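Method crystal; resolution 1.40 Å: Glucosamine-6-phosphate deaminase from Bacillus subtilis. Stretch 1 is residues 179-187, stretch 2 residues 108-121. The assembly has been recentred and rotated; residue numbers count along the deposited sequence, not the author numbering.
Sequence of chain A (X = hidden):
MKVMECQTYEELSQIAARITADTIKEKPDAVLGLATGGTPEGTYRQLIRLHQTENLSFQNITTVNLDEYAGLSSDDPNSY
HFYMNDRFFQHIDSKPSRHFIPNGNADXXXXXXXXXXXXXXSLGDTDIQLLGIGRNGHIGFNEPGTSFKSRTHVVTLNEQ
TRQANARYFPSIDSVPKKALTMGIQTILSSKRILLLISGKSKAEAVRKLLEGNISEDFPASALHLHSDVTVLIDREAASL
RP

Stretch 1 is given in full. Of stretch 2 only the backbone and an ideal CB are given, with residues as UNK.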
# COMPACT_ATOMS: atom_id res chain seq x y z
N ALA A 179 11.26 -9.75 -0.46
CA ALA A 179 9.89 -9.56 -0.08
C ALA A 179 8.97 -10.24 -1.07
O ALA A 179 9.38 -10.63 -2.15
CB ALA A 179 9.58 -8.08 -0.00
N LEU A 180 7.71 -10.38 -0.68
CA LEU A 180 6.61 -10.82 -1.53
C LEU A 180 5.72 -9.61 -1.78
O LEU A 180 5.38 -8.89 -0.84
CB LEU A 180 5.78 -11.87 -0.80
CG LEU A 180 6.45 -13.23 -0.63
CD1 LEU A 180 7.65 -13.18 0.29
CD2 LEU A 180 5.41 -14.21 -0.10
N THR A 181 5.37 -9.34 -3.04
CA THR A 181 4.56 -8.17 -3.37
C THR A 181 3.55 -8.48 -4.47
O THR A 181 3.83 -9.20 -5.42
CB THR A 181 5.45 -6.99 -3.82
OG1 THR A 181 4.65 -5.81 -4.01
CG2 THR A 181 6.25 -7.28 -5.04
N MET A 182 2.37 -7.92 -4.31
CA MET A 182 1.41 -7.80 -5.41
C MET A 182 2.15 -7.17 -6.56
O MET A 182 2.99 -6.28 -6.35
CB MET A 182 0.31 -6.86 -5.04
CG MET A 182 -0.69 -7.42 -4.23
SD MET A 182 -1.99 -6.12 -4.08
CE MET A 182 -2.33 -6.94 -2.93
N GLY A 183 1.88 -7.62 -7.78
CA GLY A 183 2.52 -7.03 -8.94
C GLY A 183 1.82 -5.78 -9.44
O GLY A 183 0.76 -5.37 -8.92
N ILE A 184 2.42 -5.17 -10.44
CA ILE A 184 1.83 -3.98 -11.01
C ILE A 184 0.47 -4.28 -11.64
O ILE A 184 -0.48 -3.49 -11.49
CB ILE A 184 2.79 -3.28 -11.97
CG1 ILE A 184 4.05 -2.82 -11.23
CG2 ILE A 184 2.11 -2.12 -12.69
CD1 ILE A 184 5.12 -2.20 -12.04
N GLN A 185 0.35 -5.40 -12.35
CA GLN A 185 -0.95 -5.72 -12.91
C GLN A 185 -1.97 -6.03 -11.81
O GLN A 185 -3.15 -5.70 -11.91
CB GLN A 185 -0.86 -6.88 -13.91
CG GLN A 185 -2.18 -7.26 -14.50
CD GLN A 185 -2.79 -6.18 -15.33
OE1 GLN A 185 -2.28 -5.87 -16.38
NE2 GLN A 185 -3.91 -5.64 -14.88
N THR A 186 -1.51 -6.67 -10.74
CA THR A 186 -2.39 -6.93 -9.59
C THR A 186 -2.98 -5.61 -9.04
O THR A 186 -4.17 -5.48 -8.73
CB THR A 186 -1.63 -7.64 -8.44
OG1 THR A 186 -0.71 -8.60 -8.97
CG2 THR A 186 -2.60 -8.30 -7.51
N ILE A 187 -2.11 -4.61 -8.94
CA ILE A 187 -2.52 -3.27 -8.47
C ILE A 187 -3.47 -2.57 -9.47
O ILE A 187 -4.53 -2.04 -9.10
CB ILE A 187 -1.28 -2.42 -8.19
CG1 ILE A 187 -0.51 -3.00 -6.98
CG2 ILE A 187 -1.61 -0.91 -8.04
CD1 ILE A 187 0.90 -2.45 -6.84
N UNK A 108 7.68 -22.34 0.52
CA UNK A 108 7.87 -22.15 -0.91
C UNK A 108 7.25 -20.79 -1.22
O UNK A 108 6.03 -20.65 -1.35
CB UNK A 108 7.24 -23.28 -1.74
N UNK A 109 8.11 -19.79 -1.34
CA UNK A 109 7.60 -18.43 -1.51
C UNK A 109 6.99 -18.20 -2.90
O UNK A 109 6.02 -17.47 -3.04
CB UNK A 109 8.73 -17.42 -1.27
N UNK A 110 7.53 -18.87 -3.91
CA UNK A 110 6.93 -18.81 -5.25
C UNK A 110 5.48 -19.32 -5.26
O UNK A 110 4.56 -18.71 -5.86
CB UNK A 110 7.77 -19.63 -6.23
N UNK A 111 5.27 -20.47 -4.63
CA UNK A 111 3.95 -21.03 -4.53
C UNK A 111 3.01 -20.15 -3.72
O UNK A 111 1.85 -19.97 -4.08
CB UNK A 111 4.03 -22.43 -3.91
N UNK A 112 3.53 -19.56 -2.64
CA UNK A 112 2.73 -18.62 -1.86
C UNK A 112 2.25 -17.46 -2.71
O UNK A 112 1.10 -17.04 -2.62
CB UNK A 112 3.53 -18.09 -0.67
N UNK A 113 3.13 -16.94 -3.55
CA UNK A 113 2.77 -15.82 -4.43
C UNK A 113 1.69 -16.20 -5.45
O UNK A 113 0.77 -15.43 -5.69
CB UNK A 113 4.01 -15.32 -5.17
N UNK A 114 1.78 -17.40 -6.02
CA UNK A 114 0.76 -17.88 -6.94
C UNK A 114 -0.57 -18.03 -6.23
O UNK A 114 -1.58 -17.58 -6.77
CB UNK A 114 1.18 -19.21 -7.57
N UNK A 115 -0.58 -18.60 -5.03
CA UNK A 115 -1.84 -18.75 -4.28
C UNK A 115 -2.42 -17.40 -3.90
O UNK A 115 -3.63 -17.22 -3.92
CB UNK A 115 -1.62 -19.59 -3.02
N UNK A 116 -1.56 -16.44 -3.60
CA UNK A 116 -2.04 -15.13 -3.19
C UNK A 116 -2.71 -14.44 -4.35
O UNK A 116 -3.77 -13.82 -4.19
CB UNK A 116 -0.90 -14.27 -2.65
N UNK A 117 -2.08 -14.51 -5.53
CA UNK A 117 -2.67 -13.89 -6.71
C UNK A 117 -4.02 -14.53 -7.01
O UNK A 117 -4.99 -13.86 -7.36
CB UNK A 117 -1.74 -14.02 -7.91
N UNK A 118 -4.08 -15.86 -6.90
CA UNK A 118 -5.33 -16.58 -7.11
C UNK A 118 -6.42 -16.16 -6.13
O UNK A 118 -7.58 -16.01 -6.50
CB UNK A 118 -5.09 -18.09 -6.99
N UNK A 119 -6.01 -15.90 -4.88
CA UNK A 119 -6.96 -15.43 -3.88
C UNK A 119 -7.48 -14.08 -4.24
O UNK A 119 -8.67 -13.85 -4.18
CB UNK A 119 -6.32 -15.39 -2.49
N UNK A 120 -6.60 -13.15 -4.59
CA UNK A 120 -7.07 -11.81 -4.97
C UNK A 120 -8.07 -11.90 -6.12
O UNK A 120 -9.08 -11.23 -6.10
CB UNK A 120 -5.89 -10.92 -5.36
N UNK A 121 -7.80 -12.74 -7.12
CA UNK A 121 -8.75 -12.90 -8.22
C UNK A 121 -10.08 -13.43 -7.74
O UNK A 121 -11.14 -12.93 -8.14
CB UNK A 121 -8.18 -13.83 -9.29

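Stretch 2 is almost entirely helix, and it runs alongside the strand 179-181 in nearly the same direction, with the axes 21° apart and 9.4 Å at closest approach. Positions that recur every three or four residues therefore meet stretch 1, while those between them turn elsewhere.

Position 108 has extended backbone angles and stands just before the helix, out of reach of stretch 1. Asp, Asn, Ser or Thr would suit such an N-cap. It is Asp108, whose OD2 accepts from the backbone N of position 111 at 3.1 Å, satisfying an amide that the first turn leaves free.

At 109 the CA-to-CB bond points toward stretch 1, and the ideal CB lies 4.6 Å from Leu180 CD1. A methyl group so near invites Leu, Ile, Val or Met. Leu109 fills the place, its CD2 packing 4.0 Å from Leu180 CD1.

Position 110 points away and 111 is out of reach, so stretch 1 constrains neither; helix-tolerant residues of many kinds would do. They are Glu110, whose negative charge favours the N-terminal end of the helix dipole, and Ala111, a good helix former.

The ideal CB of 112 is 4.4 Å from Leu180 CD2. An aliphatic residue would fit, as would a long polar one whose methylenes cover the leucine while its head group goes beyond. Glu112 does the latter: its CG lies 3.8 Å from Leu180 CD2, and its OE1 forms a salt bridge with the side chain at 115.

Position 113 is the closest in register to Leu180, with the two CA atoms 6.9 Å apart and its CB directed toward the strand. The closeness of the backbones favours a small or medium apolar side chain, such as Ala, Cys or Val. Cys113 places SG 3.8 Å from Leu180 CG.

Positions 114 and 115 are out of reach, so most helix-tolerant residues would do, though at 115 a basic one could pair with Glu112. Both are arginines; Arg115 NH2 reaches back one turn to Glu112 OE1 at 2.8 Å.

At 116 CB again points toward stretch 1, but nothing there lies within 5.5 Å of it. A large side chain is needed to reach Met182, so Phe, Tyr, Trp or Met are candidates. Tyr116 spans the gap, and Met182 CE meets the edge of its ring 3.9 Å from CE2.

Position 117 points sideways, yet Thr186 offers a hydroxyl nearby. A long side chain with an acceptor, Glu or Gln, could bend toward it. Glu117 does so: Thr186 OG1 donates to Glu117 OE1 at 2.7 Å, joining this helix to the start of the one in stretch 1.

Positions 118 and 119 are out of reach, so polar or apolar residues would serve; they are Gln118 and Leu119.

The ideal CB of 120 is 4.7 Å from Thr186 CG2, suiting Val, Ile, Leu or Ala. Val120 brings CG1 to 4.3 Å from Thr186 CG2, a loose methyl contact.

Position 121 is out of reach and could readily be polar; it is Asp121.

Stretch 2 (108-121) DLEAECRRYEQLVD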
# COMPACT_ATOMS: atom_id res chain seq x y z
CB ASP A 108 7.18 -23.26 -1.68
CG ASP A 108 7.40 -23.17 -3.19
OD1 ASP A 108 7.24 -24.20 -3.86
OD2 ASP A 108 7.73 -22.08 -3.71
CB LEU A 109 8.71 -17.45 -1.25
CG LEU A 109 9.21 -17.46 0.19
CD1 LEU A 109 10.36 -16.50 0.23
CD2 LEU A 109 8.14 -17.09 1.20
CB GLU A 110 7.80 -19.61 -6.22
CG GLU A 110 8.99 -18.84 -6.73
CD GLU A 110 9.62 -19.46 -8.00
OE1 GLU A 110 9.01 -20.36 -8.65
OE2 GLU A 110 10.74 -19.02 -8.38
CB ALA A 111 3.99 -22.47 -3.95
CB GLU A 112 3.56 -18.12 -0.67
CG GLU A 112 2.90 -17.02 0.16
CD GLU A 112 1.63 -17.42 0.86
OE1 GLU A 112 1.38 -18.64 1.01
OE2 GLU A 112 0.89 -16.49 1.29
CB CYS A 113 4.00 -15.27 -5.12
SG CYS A 113 5.04 -14.29 -4.01
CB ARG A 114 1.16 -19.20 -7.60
CG ARG A 114 2.23 -19.04 -8.63
CD ARG A 114 2.50 -20.31 -9.45
NE ARG A 114 2.60 -21.53 -8.65
CZ ARG A 114 3.73 -22.13 -8.28
NH1 ARG A 114 3.68 -23.22 -7.53
NH2 ARG A 114 4.91 -21.64 -8.63
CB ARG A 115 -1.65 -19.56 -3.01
CG ARG A 115 -1.31 -21.05 -3.22
CD ARG A 115 -1.33 -21.85 -1.90
NE ARG A 115 -0.34 -21.37 -0.92
CZ ARG A 115 0.89 -21.87 -0.73
NH1 ARG A 115 1.32 -22.92 -1.44
NH2 ARG A 115 1.72 -21.32 0.18
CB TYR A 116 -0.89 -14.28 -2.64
CG TYR A 116 -1.36 -13.04 -1.86
CD1 TYR A 116 -1.89 -13.16 -0.60
CD2 TYR A 116 -1.28 -11.76 -2.40
CE1 TYR A 116 -2.26 -12.05 0.13
CE2 TYR A 116 -1.68 -10.63 -1.72
CZ TYR A 116 -2.17 -10.79 -0.43
OH TYR A 116 -2.58 -9.72 0.35
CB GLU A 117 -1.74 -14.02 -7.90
CG GLU A 117 -2.21 -13.30 -9.16
CD GLU A 117 -2.11 -11.79 -9.10
OE1 GLU A 117 -1.13 -11.25 -8.52
OE2 GLU A 117 -2.98 -11.10 -9.68
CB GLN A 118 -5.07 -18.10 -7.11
CG GLN A 118 -4.40 -18.57 -8.38
CD GLN A 118 -3.64 -19.85 -8.28
OE1 GLN A 118 -2.96 -20.27 -9.26
NE2 GLN A 118 -3.72 -20.51 -7.15
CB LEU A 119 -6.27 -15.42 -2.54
CG LEU A 119 -7.05 -14.81 -1.37
CD1 LEU A 119 -8.36 -15.53 -1.12
CD2 LEU A 119 -6.13 -14.88 -0.17
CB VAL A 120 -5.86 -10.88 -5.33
CG1 VAL A 120 -6.34 -9.49 -5.81
CG2 VAL A 120 -4.96 -10.74 -4.13
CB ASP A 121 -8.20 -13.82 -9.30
CG ASP A 121 -9.15 -13.96 -10.49
OD1 ASP A 121 -8.97 -13.21 -11.45
OD2 ASP A 121 -10.06 -14.80 -10.48
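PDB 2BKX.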